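Putative phosphomethylpyrimidine kinase (Bacteroides thetaiotaomicron, PDB 3MBH) probably phosphorylates pyridoxal with ATP, as a pyridoxal kinase of the ribokinase clan, and binds pyridoxal. Local coordinates at residues K8-H14 with F78-G84; V26-L31 with D225-V230. All coordinates share one frame; numbering follows the deposited sequence. Where two conformers were deposited one is given.

Contact 1: K8-H14 with F78-G84; sequences KKIAAVH and FDAIYTG
Lys-9 is bonded to Asp-79 through both its N and its O, just where strand 80-83 begins. Lys-9 N gives its hydrogen to Asp-79 OD2 at 2.8 Å, nearly straight and on the anti lone pair, while Lys-9 O takes two donors, Asp-79 N at 2.8 Å and the longer Ala-80 N at 3.2 Å, both in its carbonyl plane. Beyond this fork the regular parallel pattern takes over: Ala-11 N to Ala-80 O, Tyr-82 N to Ala-11 O at 2.9 Å, Val-13 N to Tyr-82 O, and Gly-84 N to Val-13 O at 2.8 Å. On the other edge of the strand, Ile-10 makes backbone hydrogen bonds with Gln-37 and Cys-39, and Ala-12 with Cys-39 and Leu-41. Ala-11 CB sits over the centre of the Phe-78 ring, 3.6 Å from its centroid, a CH-pi contact on the face of the sheet shared with Ile-81 and Val-13. On the other face, with chi1 at -62° holding CG beside its own backbone N, His-14 stands NE2 of its imidazole 3.2 Å above the centre of the Tyr-82 ring, T-shaped with planes at 81°. Helices 24-33 and 223-236 pack on this latter face through Leu-31, Val-27 and Met-236, and strand 108-111 adjoins 80-83, so the pair lies inside the parallel core of the ribokinase-like sheet.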
ATOM      1  N   LYS A   8     -17.082 -14.311  -2.841  0.70 22.24           N
ATOM      2  CA  LYS A   8     -18.083 -14.613  -3.878  0.70 21.04           C
ATOM      3  C   LYS A   8     -17.451 -15.388  -5.047  0.70 20.82           C
ATOM      4  O   LYS A   8     -16.247 -15.273  -5.303  0.70 20.53           O
ATOM      5  CB  LYS A   8     -18.774 -13.321  -4.363  0.70 21.35           C
ATOM      6  CG  LYS A   8     -19.335 -12.399  -3.217  0.70 21.37           C
ATOM      7  CD  LYS A   8     -20.000 -13.189  -2.114  0.70 22.72           C
ATOM      8  CE  LYS A   8     -20.667 -12.302  -0.993  0.70 24.75           C
ATOM      9  NZ  LYS A   8     -19.720 -11.802   0.089  0.70 23.97           N
ATOM     10  N   LYS A   9     -18.268 -16.197  -5.725  1.00 20.02           N
ATOM     11  CA  LYS A   9     -17.822 -17.046  -6.817  1.00 19.69           C
ATOM     12  C   LYS A   9     -18.441 -16.613  -8.160  1.00 18.80           C
ATOM     13  O   LYS A   9     -19.657 -16.332  -8.272  1.00 17.57           O
ATOM     14  CB  LYS A   9     -18.190 -18.521  -6.579  1.00 19.65           C
ATOM     15  CG  LYS A   9     -17.763 -19.156  -5.265  1.00 22.90           C
ATOM     16  CD  LYS A   9     -18.074 -20.678  -5.302  1.00 24.21           C
ATOM     17  CE  LYS A   9     -18.785 -21.162  -4.099  1.00 28.14           C
ATOM     18  NZ  LYS A   9     -17.941 -21.253  -2.850  1.00 32.67           N
ATOM     19  N   ILE A  10     -17.598 -16.577  -9.165  1.00 17.27           N
ATOM     20  CA  ILE A  10     -17.997 -16.250 -10.526  1.00 17.26           C
ATOM     21  C   ILE A  10     -17.759 -17.417 -11.449  1.00 16.43           C
ATOM     22  O   ILE A  10     -16.615 -17.870 -11.575  1.00 17.62           O
ATOM     23  CB  ILE A  10     -17.202 -15.037 -11.026  1.00 17.88           C
ATOM     24  CG1 ILE A  10     -17.411 -13.859 -10.067  1.00 20.24           C
ATOM     25  CG2 ILE A  10     -17.621 -14.688 -12.452  1.00 16.64           C
ATOM     26  CD1 ILE A  10     -16.503 -12.652 -10.331  1.00 20.82           C
ATOM     27  N   ALA A  11     -18.795 -17.916 -12.109  1.00 15.53           N
ATOM     28  CA  ALA A  11     -18.591 -18.940 -13.118  1.00 16.01           C
ATOM     29  C   ALA A  11     -18.145 -18.194 -14.412  1.00 16.46           C
ATOM     30  O   ALA A  11     -18.876 -17.331 -14.905  1.00 18.12           O
ATOM     31  CB  ALA A  11     -19.896 -19.771 -13.345  1.00 14.16           C
ATOM     32  N   ALA A  12     -16.976 -18.558 -14.950  1.00 15.43           N
ATOM     33  CA  ALA A  12     -16.367 -17.918 -16.085  1.00 16.06           C
ATOM     34  C   ALA A  12     -16.425 -18.834 -17.304  1.00 15.42           C
ATOM     35  O   ALA A  12     -15.717 -19.849 -17.375  1.00 15.43           O
ATOM     36  CB  ALA A  12     -14.910 -17.500 -15.767  1.00 15.04           C
ATOM     37  N   VAL A  13     -17.315 -18.501 -18.227  1.00 16.23           N
ATOM     38  CA  VAL A  13     -17.590 -19.289 -19.447  1.00 15.78           C
ATOM     39  C   VAL A  13     -16.803 -18.652 -20.637  1.00 16.28           C
ATOM     40  O   VAL A  13     -17.320 -17.828 -21.370  1.00 15.85           O
ATOM     41  CB  VAL A  13     -19.121 -19.404 -19.736  1.00 15.46           C
ATOM     42  CG1 VAL A  13     -19.355 -20.452 -20.850  1.00 14.30           C
ATOM     43  CG2 VAL A  13     -19.913 -19.721 -18.406  1.00 14.26           C
ATOM     44  N   HIS A  14     -15.536 -19.048 -20.740  1.00 15.59           N
ATOM     45  CA  HIS A  14     -14.595 -18.502 -21.653  1.00 15.98           C
ATOM     46  C   HIS A  14     -13.653 -19.625 -22.041  1.00 15.58           C
ATOM     47  O   HIS A  14     -13.575 -20.646 -21.355  1.00 15.44           O
ATOM     48  CB  HIS A  14     -13.737 -17.403 -21.004  1.00 16.17           C
ATOM     49  CG  HIS A  14     -14.505 -16.206 -20.531  1.00 15.82           C
ATOM     50  ND1 HIS A  14     -14.515 -15.022 -21.230  1.00 15.25           N
ATOM     51  CD2 HIS A  14     -15.194 -15.975 -19.390  1.00 15.40           C
ATOM     52  CE1 HIS A  14     -15.255 -14.132 -20.586  1.00 17.52           C
ATOM     53  NE2 HIS A  14     -15.686 -14.682 -19.463  1.00 16.07           N
ATOM     54  N   PHE A  78     -23.317 -19.823  -7.648  1.00 19.76           N
ATOM     55  CA  PHE A  78     -22.545 -18.707  -8.171  1.00 19.52           C
ATOM     56  C   PHE A  78     -23.184 -17.374  -7.896  1.00 19.04           C
ATOM     57  O   PHE A  78     -24.378 -17.222  -8.033  1.00 20.22           O
ATOM     58  CB  PHE A  78     -22.287 -18.882  -9.666  1.00 19.05           C
ATOM     59  CG  PHE A  78     -21.529 -20.144  -9.990  1.00 19.55           C
ATOM     60  CD1 PHE A  78     -20.214 -20.279  -9.608  1.00 19.84           C
ATOM     61  CD2 PHE A  78     -22.145 -21.196 -10.626  1.00 19.05           C
ATOM     62  CE1 PHE A  78     -19.537 -21.448  -9.878  1.00 22.17           C
ATOM     63  CE2 PHE A  78     -21.455 -22.363 -10.939  1.00 17.76           C
ATOM     64  CZ  PHE A  78     -20.168 -22.496 -10.577  1.00 19.46           C
ATOM     65  N   ASP A  79     -22.377 -16.402  -7.532  1.00 18.69           N
ATOM     66  CA  ASP A  79     -22.840 -15.025  -7.326  1.00 18.99           C
ATOM     67  C   ASP A  79     -22.899 -14.302  -8.649  1.00 18.70           C
ATOM     68  O   ASP A  79     -23.640 -13.328  -8.807  1.00 19.03           O
ATOM     69  CB  ASP A  79     -21.912 -14.352  -6.353  1.00 18.94           C
ATOM     70  CG  ASP A  79     -21.854 -15.115  -5.029  1.00 21.18           C
ATOM     71  OD1 ASP A  79     -22.860 -15.028  -4.329  1.00 19.80           O
ATOM     72  OD2 ASP A  79     -20.869 -15.861  -4.744  1.00 20.51           O
ATOM     73  N   ALA A  80     -22.139 -14.800  -9.622  1.00 17.19           N
ATOM     74  CA  ALA A  80     -22.192 -14.233 -10.938  1.00 16.41           C
ATOM     75  C   ALA A  80     -21.818 -15.248 -11.974  1.00 16.09           C
ATOM     76  O   ALA A  80     -21.168 -16.213 -11.654  1.00 17.05           O
ATOM     77  CB  ALA A  80     -21.296 -13.029 -11.036  1.00 15.98           C
ATOM     78  N   ILE A  81     -22.269 -15.021 -13.207  1.00 16.27           N
ATOM     79  CA  ILE A  81     -21.914 -15.829 -14.375  1.00 16.42           C
ATOM     80  C   ILE A  81     -21.502 -14.843 -15.468  1.00 17.24           C
ATOM     81  O   ILE A  81     -22.229 -13.887 -15.778  1.00 16.29           O
ATOM     82  CB  ILE A  81     -23.073 -16.706 -14.914  1.00 16.89           C
ATOM     83  CG1 ILE A  81     -23.570 -17.642 -13.814  1.00 17.49           C
ATOM     84  CG2 ILE A  81     -22.618 -17.475 -16.221  1.00 13.38           C
ATOM     85  CD1 ILE A  81     -24.788 -18.469 -14.130  1.00 18.10           C
ATOM     86  N   TYR A  82     -20.300 -15.087 -16.016  1.00 17.53           N
ATOM     87  CA  TYR A  82     -19.679 -14.154 -16.939  1.00 16.18           C
ATOM     88  C   TYR A  82     -19.208 -14.952 -18.120  1.00 15.96           C
ATOM     89  O   TYR A  82     -18.286 -15.777 -18.010  1.00 15.68           O
ATOM     90  CB  TYR A  82     -18.533 -13.421 -16.205  1.00 15.75           C
ATOM     91  CG  TYR A  82     -17.506 -12.685 -17.035  1.00 15.19           C
ATOM     92  CD1 TYR A  82     -17.789 -12.231 -18.320  1.00 14.59           C
ATOM     93  CD2 TYR A  82     -16.257 -12.375 -16.502  1.00 13.42           C
ATOM     94  CE1 TYR A  82     -16.830 -11.611 -19.074  1.00 15.28           C
ATOM     95  CE2 TYR A  82     -15.298 -11.725 -17.253  1.00 14.33           C
ATOM     96  CZ  TYR A  82     -15.585 -11.316 -18.513  1.00 13.07           C
ATOM     97  OH  TYR A  82     -14.648 -10.674 -19.297  1.00 14.19           O
ATOM     98  N   THR A  83     -19.768 -14.624 -19.271  1.00 15.22           N
ATOM     99  CA  THR A  83     -19.496 -15.358 -20.473  1.00 15.25           C
ATOM    100  C   THR A  83     -18.728 -14.531 -21.471  1.00 14.88           C
ATOM    101  O   THR A  83     -18.878 -13.306 -21.532  1.00 14.93           O
ATOM    102  CB  THR A  83     -20.823 -15.869 -21.159  1.00 15.79           C
ATOM    103  OG1 THR A  83     -21.483 -14.797 -21.856  1.00 16.55           O
ATOM    104  CG2 THR A  83     -21.732 -16.468 -20.162  1.00 15.63           C
ATOM    105  N   GLY A  84     -17.961 -15.220 -22.317  1.00 15.86           N
ATOM    106  CA  GLY A  84     -17.262 -14.587 -23.421  1.00 15.83           C
ATOM    107  C   GLY A  84     -17.154 -15.480 -24.648  1.00 16.67           C
ATOM    108  O   GLY A  84     -18.198 -15.955 -25.238  1.00 16.79           O
TER

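Contact 2: V26-L31 with D225-V230; sequences VVIPIL and DTFTSV. With PXL (3-hydroxy-5-(hydroxymethyl)-2-methylisonicotinaldehyde), chain G.
Asp-225 O, on the helix side that meets Val-26 CG1, is gripped twice by Ser-229: the amide N reaches it at 3.0 Å and the hydroxyl OG at 2.9 Å, from opposite faces of the carbonyl plane. With chi1 at -73°, OG lies beside the serine's own backbone N and folds back along its helix, although the side chain leaves the backbone toward helix 24-33. Ser-229 OG, so bonded, merely packs on Val-27, 3.4 Å from both CG2 and CA. Around it the two segments meet by van der Waals packing. Val-26 CG1 reaches the backbone where Asp-225 joins Thr-226 and lies 3.5 Å from Thr-226 OG1, its side chain nearly perpendicular to that of the threonine. Ile-30 splits its branches: CD1 touches Thr-226 CG2, while CG2 bears on Ser-229 CB and, at 3.9 Å, on Val-230 CG2. Leu-31 CD2 presses against Ser-229 O. No hydrogen bond joins the two helix segments, whose axes approach to 9.2 Å at -36°. At the pocket end, Asp-225 OD2 accepts a hydrogen bond from pyridoxal OP4 at 2.6 Å and another from Ser-23 N, while Asp-225 OD1 lies 2.8 Å from the same OP4. Segments 26-31 and 225-230 thus meet by packing alone, and Asp-225 OD2 serves both Ser-23 N and the ligand, whose hydroxymethyl group, the one a pyridoxal kinase phosphorylates, is directed at Asp-225.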
ATOM      1  N   VAL A  26      -7.077 -13.868 -18.646  1.00 17.94           N
ATOM      2  CA  VAL A  26      -7.285 -12.473 -18.235  1.00 18.25           C
ATOM      3  C   VAL A  26      -8.309 -12.432 -17.091  1.00 17.37           C
ATOM      4  O   VAL A  26      -8.117 -11.731 -16.097  1.00 16.43           O
ATOM      5  CB  VAL A  26      -7.721 -11.687 -19.513  1.00 19.61           C
ATOM      6  CG1 VAL A  26      -8.450 -10.434 -19.206  1.00 21.85           C
ATOM      7  CG2 VAL A  26      -6.448 -11.415 -20.410  1.00 20.85           C
ATOM      8  N   VAL A  27      -9.415 -13.160 -17.246  1.00 16.90           N
ATOM      9  CA  VAL A  27     -10.523 -13.156 -16.302  1.00 16.44           C
ATOM     10  C   VAL A  27     -10.105 -13.670 -14.940  1.00 16.10           C
ATOM     11  O   VAL A  27     -10.477 -13.105 -13.927  1.00 14.35           O
ATOM     12  CB  VAL A  27     -11.703 -14.033 -16.840  1.00 16.54           C
ATOM     13  CG1 VAL A  27     -12.822 -14.134 -15.806  1.00 16.74           C
ATOM     14  CG2 VAL A  27     -12.236 -13.467 -18.173  1.00 15.76           C
ATOM     15  N   ILE A  28      -9.308 -14.737 -14.901  1.00 15.68           N
ATOM     16  CA  ILE A  28      -8.896 -15.322 -13.616  1.00 16.53           C
ATOM     17  C   ILE A  28      -8.010 -14.344 -12.781  1.00 17.01           C
ATOM     18  O   ILE A  28      -8.371 -13.991 -11.658  1.00 16.18           O
ATOM     19  CB  ILE A  28      -8.235 -16.720 -13.775  1.00 16.44           C
ATOM     20  CG1 ILE A  28      -9.289 -17.730 -14.207  1.00 17.52           C
ATOM     21  CG2 ILE A  28      -7.591 -17.138 -12.475  1.00 14.93           C
ATOM     22  CD1 ILE A  28      -8.659 -19.084 -14.799  1.00 14.44           C
ATOM     23  N   PRO A  29      -6.913 -13.842 -13.341  1.00 17.28           N
ATOM     24  CA  PRO A  29      -6.079 -12.915 -12.539  1.00 16.67           C
ATOM     25  C   PRO A  29      -6.775 -11.623 -12.109  1.00 16.58           C
ATOM     26  O   PRO A  29      -6.593 -11.156 -10.965  1.00 14.81           O
ATOM     27  CB  PRO A  29      -4.892 -12.590 -13.463  1.00 18.10           C
ATOM     28  CG  PRO A  29      -5.125 -13.246 -14.705  1.00 17.85           C
ATOM     29  CD  PRO A  29      -6.331 -14.109 -14.660  1.00 17.99           C
ATOM     30  N   ILE A  30      -7.567 -11.033 -13.003  1.00 15.47           N
ATOM     31  CA  ILE A  30      -8.238  -9.771 -12.673  1.00 15.17           C
ATOM     32  C   ILE A  30      -9.277  -9.990 -11.550  1.00 14.99           C
ATOM     33  O   ILE A  30      -9.224  -9.340 -10.505  1.00 15.75           O
ATOM     34  CB  ILE A  30      -8.896  -9.171 -13.880  1.00 15.13           C
ATOM     35  CG1 ILE A  30      -7.793  -8.687 -14.846  1.00 14.33           C
ATOM     36  CG2 ILE A  30      -9.907  -8.020 -13.427  1.00 13.76           C
ATOM     37  CD1 ILE A  30      -8.330  -8.046 -16.177  1.00 13.82           C
ATOM     38  N   LEU A  31     -10.198 -10.918 -11.748  1.00 15.02           N
ATOM     39  CA  LEU A  31     -11.262 -11.103 -10.778  1.00 16.43           C
ATOM     40  C   LEU A  31     -10.698 -11.658  -9.456  1.00 16.68           C
ATOM     41  O   LEU A  31     -11.157 -11.248  -8.423  1.00 15.87           O
ATOM     42  CB  LEU A  31     -12.437 -11.949 -11.328  1.00 16.97           C
ATOM     43  CG  LEU A  31     -13.284 -11.256 -12.422  1.00 17.58           C
ATOM     44  CD1 LEU A  31     -14.191 -12.222 -13.149  1.00 17.67           C
ATOM     45  CD2 LEU A  31     -14.110 -10.080 -11.827  1.00 17.98           C
ATOM     46  N   ASP A 225     -11.938  -8.512 -22.933  1.00 18.45           N
ATOM     47  CA  ASP A 225     -11.936  -9.377 -21.801  1.00 18.50           C
ATOM     48  C   ASP A 225     -11.421  -8.654 -20.559  1.00 17.66           C
ATOM     49  O   ASP A 225     -11.972  -8.823 -19.465  1.00 18.43           O
ATOM     50  CB  ASP A 225     -11.139 -10.659 -22.071  1.00 17.89           C
ATOM     51  CG  ASP A 225     -11.669 -11.446 -23.267  1.00 19.96           C
ATOM     52  OD1 ASP A 225     -12.916 -11.626 -23.418  1.00 20.67           O
ATOM     53  OD2 ASP A 225     -10.803 -11.860 -24.074  1.00 17.13           O
ATOM     54  N   THR A 226     -10.409  -7.817 -20.711  1.00 18.38           N
ATOM     55  CA  THR A 226      -9.914  -7.030 -19.570  1.00 17.76           C
ATOM     56  C   THR A 226     -10.982  -6.033 -19.144  1.00 16.90           C
ATOM     57  O   THR A 226     -11.302  -5.921 -17.959  1.00 16.16           O
ATOM     58  CB  THR A 226      -8.635  -6.263 -19.922  1.00 18.96           C
ATOM     59  OG1 THR A 226      -7.603  -7.195 -20.159  1.00 18.91           O
ATOM     60  CG2 THR A 226      -8.219  -5.312 -18.790  1.00 17.35           C
ATOM     61  N   PHE A 227     -11.552  -5.334 -20.114  1.00 16.78           N
ATOM     62  CA  PHE A 227     -12.628  -4.390 -19.848  1.00 17.14           C
ATOM     63  C   PHE A 227     -13.820  -5.002 -19.074  1.00 16.68           C
ATOM     64  O   PHE A 227     -14.271  -4.470 -18.068  1.00 15.89           O
ATOM     65  CB  PHE A 227     -13.141  -3.772 -21.162  1.00 17.82           C
ATOM     66  CG  PHE A 227     -14.269  -2.794 -20.963  1.00 16.45           C
ATOM     67  CD1 PHE A 227     -14.011  -1.478 -20.685  1.00 18.76           C
ATOM     68  CD2 PHE A 227     -15.598  -3.212 -21.031  1.00 18.62           C
ATOM     69  CE1 PHE A 227     -15.066  -0.579 -20.459  1.00 16.08           C
ATOM     70  CE2 PHE A 227     -16.666  -2.316 -20.808  1.00 16.68           C
ATOM     71  CZ  PHE A 227     -16.395  -1.012 -20.538  1.00 17.49           C
ATOM     72  N   THR A 228     -14.314  -6.122 -19.578  1.00 16.86           N
ATOM     73  CA  THR A 228     -15.503  -6.763 -19.022  1.00 17.11           C
ATOM     74  C   THR A 228     -15.207  -7.383 -17.673  1.00 16.69           C
ATOM     75  O   THR A 228     -16.062  -7.303 -16.776  1.00 16.15           O
ATOM     76  CB  THR A 228     -16.190  -7.740 -20.055  1.00 16.91           C
ATOM     77  OG1 THR A 228     -16.437  -6.994 -21.261  1.00 15.75           O
ATOM     78  CG2 THR A 228     -17.520  -8.352 -19.472  1.00 13.26           C
ATOM     79  N   SER A 229     -13.981  -7.900 -17.489  1.00 16.34           N
ATOM     80  CA  SER A 229     -13.555  -8.457 -16.196  1.00 16.24           C
ATOM     81  C   SER A 229     -13.543  -7.338 -15.111  1.00 16.91           C
ATOM     82  O   SER A 229     -14.078  -7.530 -13.992  1.00 16.47           O
ATOM     83  CB  SER A 229     -12.149  -9.076 -16.293  1.00 16.82           C
ATOM     84  OG  SER A 229     -12.148 -10.294 -17.009  1.00 16.61           O
ATOM     85  N   VAL A 230     -13.021  -6.156 -15.465  1.00 16.41           N
ATOM     86  CA  VAL A 230     -13.020  -5.047 -14.496  1.00 16.59           C
ATOM     87  C   VAL A 230     -14.435  -4.545 -14.238  1.00 16.15           C
ATOM     88  O   VAL A 230     -14.814  -4.301 -13.089  1.00 17.32           O
ATOM     89  CB  VAL A 230     -12.049  -3.921 -14.858  1.00 17.12           C
ATOM     90  CG1 VAL A 230     -12.182  -2.810 -13.785  1.00 14.24           C
ATOM     91  CG2 VAL A 230     -10.585  -4.472 -14.954  1.00 15.80           C
TER
HETATM   92  OP4 PXL G 400     -12.425 -12.113 -26.146  1.00 34.53           O
HETATM   93  C5A PXL G 400     -11.469 -12.068 -27.195  1.00 27.75           C
HETATM   94  C5  PXL G 400     -11.017 -13.497 -27.513  1.00 24.58           C
HETATM   95  C6  PXL G 400     -11.189 -14.592 -26.690  1.00 22.67           C
HETATM   96  N1  PXL G 400     -10.795 -15.814 -27.047  1.00 21.31           N
HETATM   97  C2  PXL G 400     -10.154 -16.144 -28.187  1.00 23.61           C
HETATM   98  C3  PXL G 400      -9.895 -15.056 -29.141  1.00 23.63           C
HETATM   99  C4  PXL G 400     -10.377 -13.702 -28.779  1.00 25.70           C
HETATM  100  C4A PXL G 400     -10.151 -12.507 -29.588  1.00 27.24           C
HETATM  101  O4A PXL G 400      -9.332 -12.676 -30.436  1.00 36.52           O
HETATM  102  O3  PXL G 400      -9.315 -15.225 -30.340  1.00 25.80           O
HETATM  103  C2A PXL G 400      -9.748 -17.600 -28.349  1.00 22.34           C

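The centres of contact 1 and contact 2 lie about 11 Å apart, and the two meet directly at Tyr-82. Its ring packs on Val-27 and Thr-228, and its hydroxyl forms weak hydrogen bonds to Asp-225 O and Ser-229 OG, so strand 80-83 touches both helices. Along the chain the segments alternate: 8-14, 26-31, 78-84, 225-230. Strand 9-17 leads into helix 24-33, and strand 80-83 precedes helix 223-236 by well over a hundred residues. Contact 1 is one parallel strand pair within the sheet, and contact 2 pairs two helices that lie on one of its faces. This layering joins the sheet core to the helix bearing Asp-225 of the pyridoxal pocket.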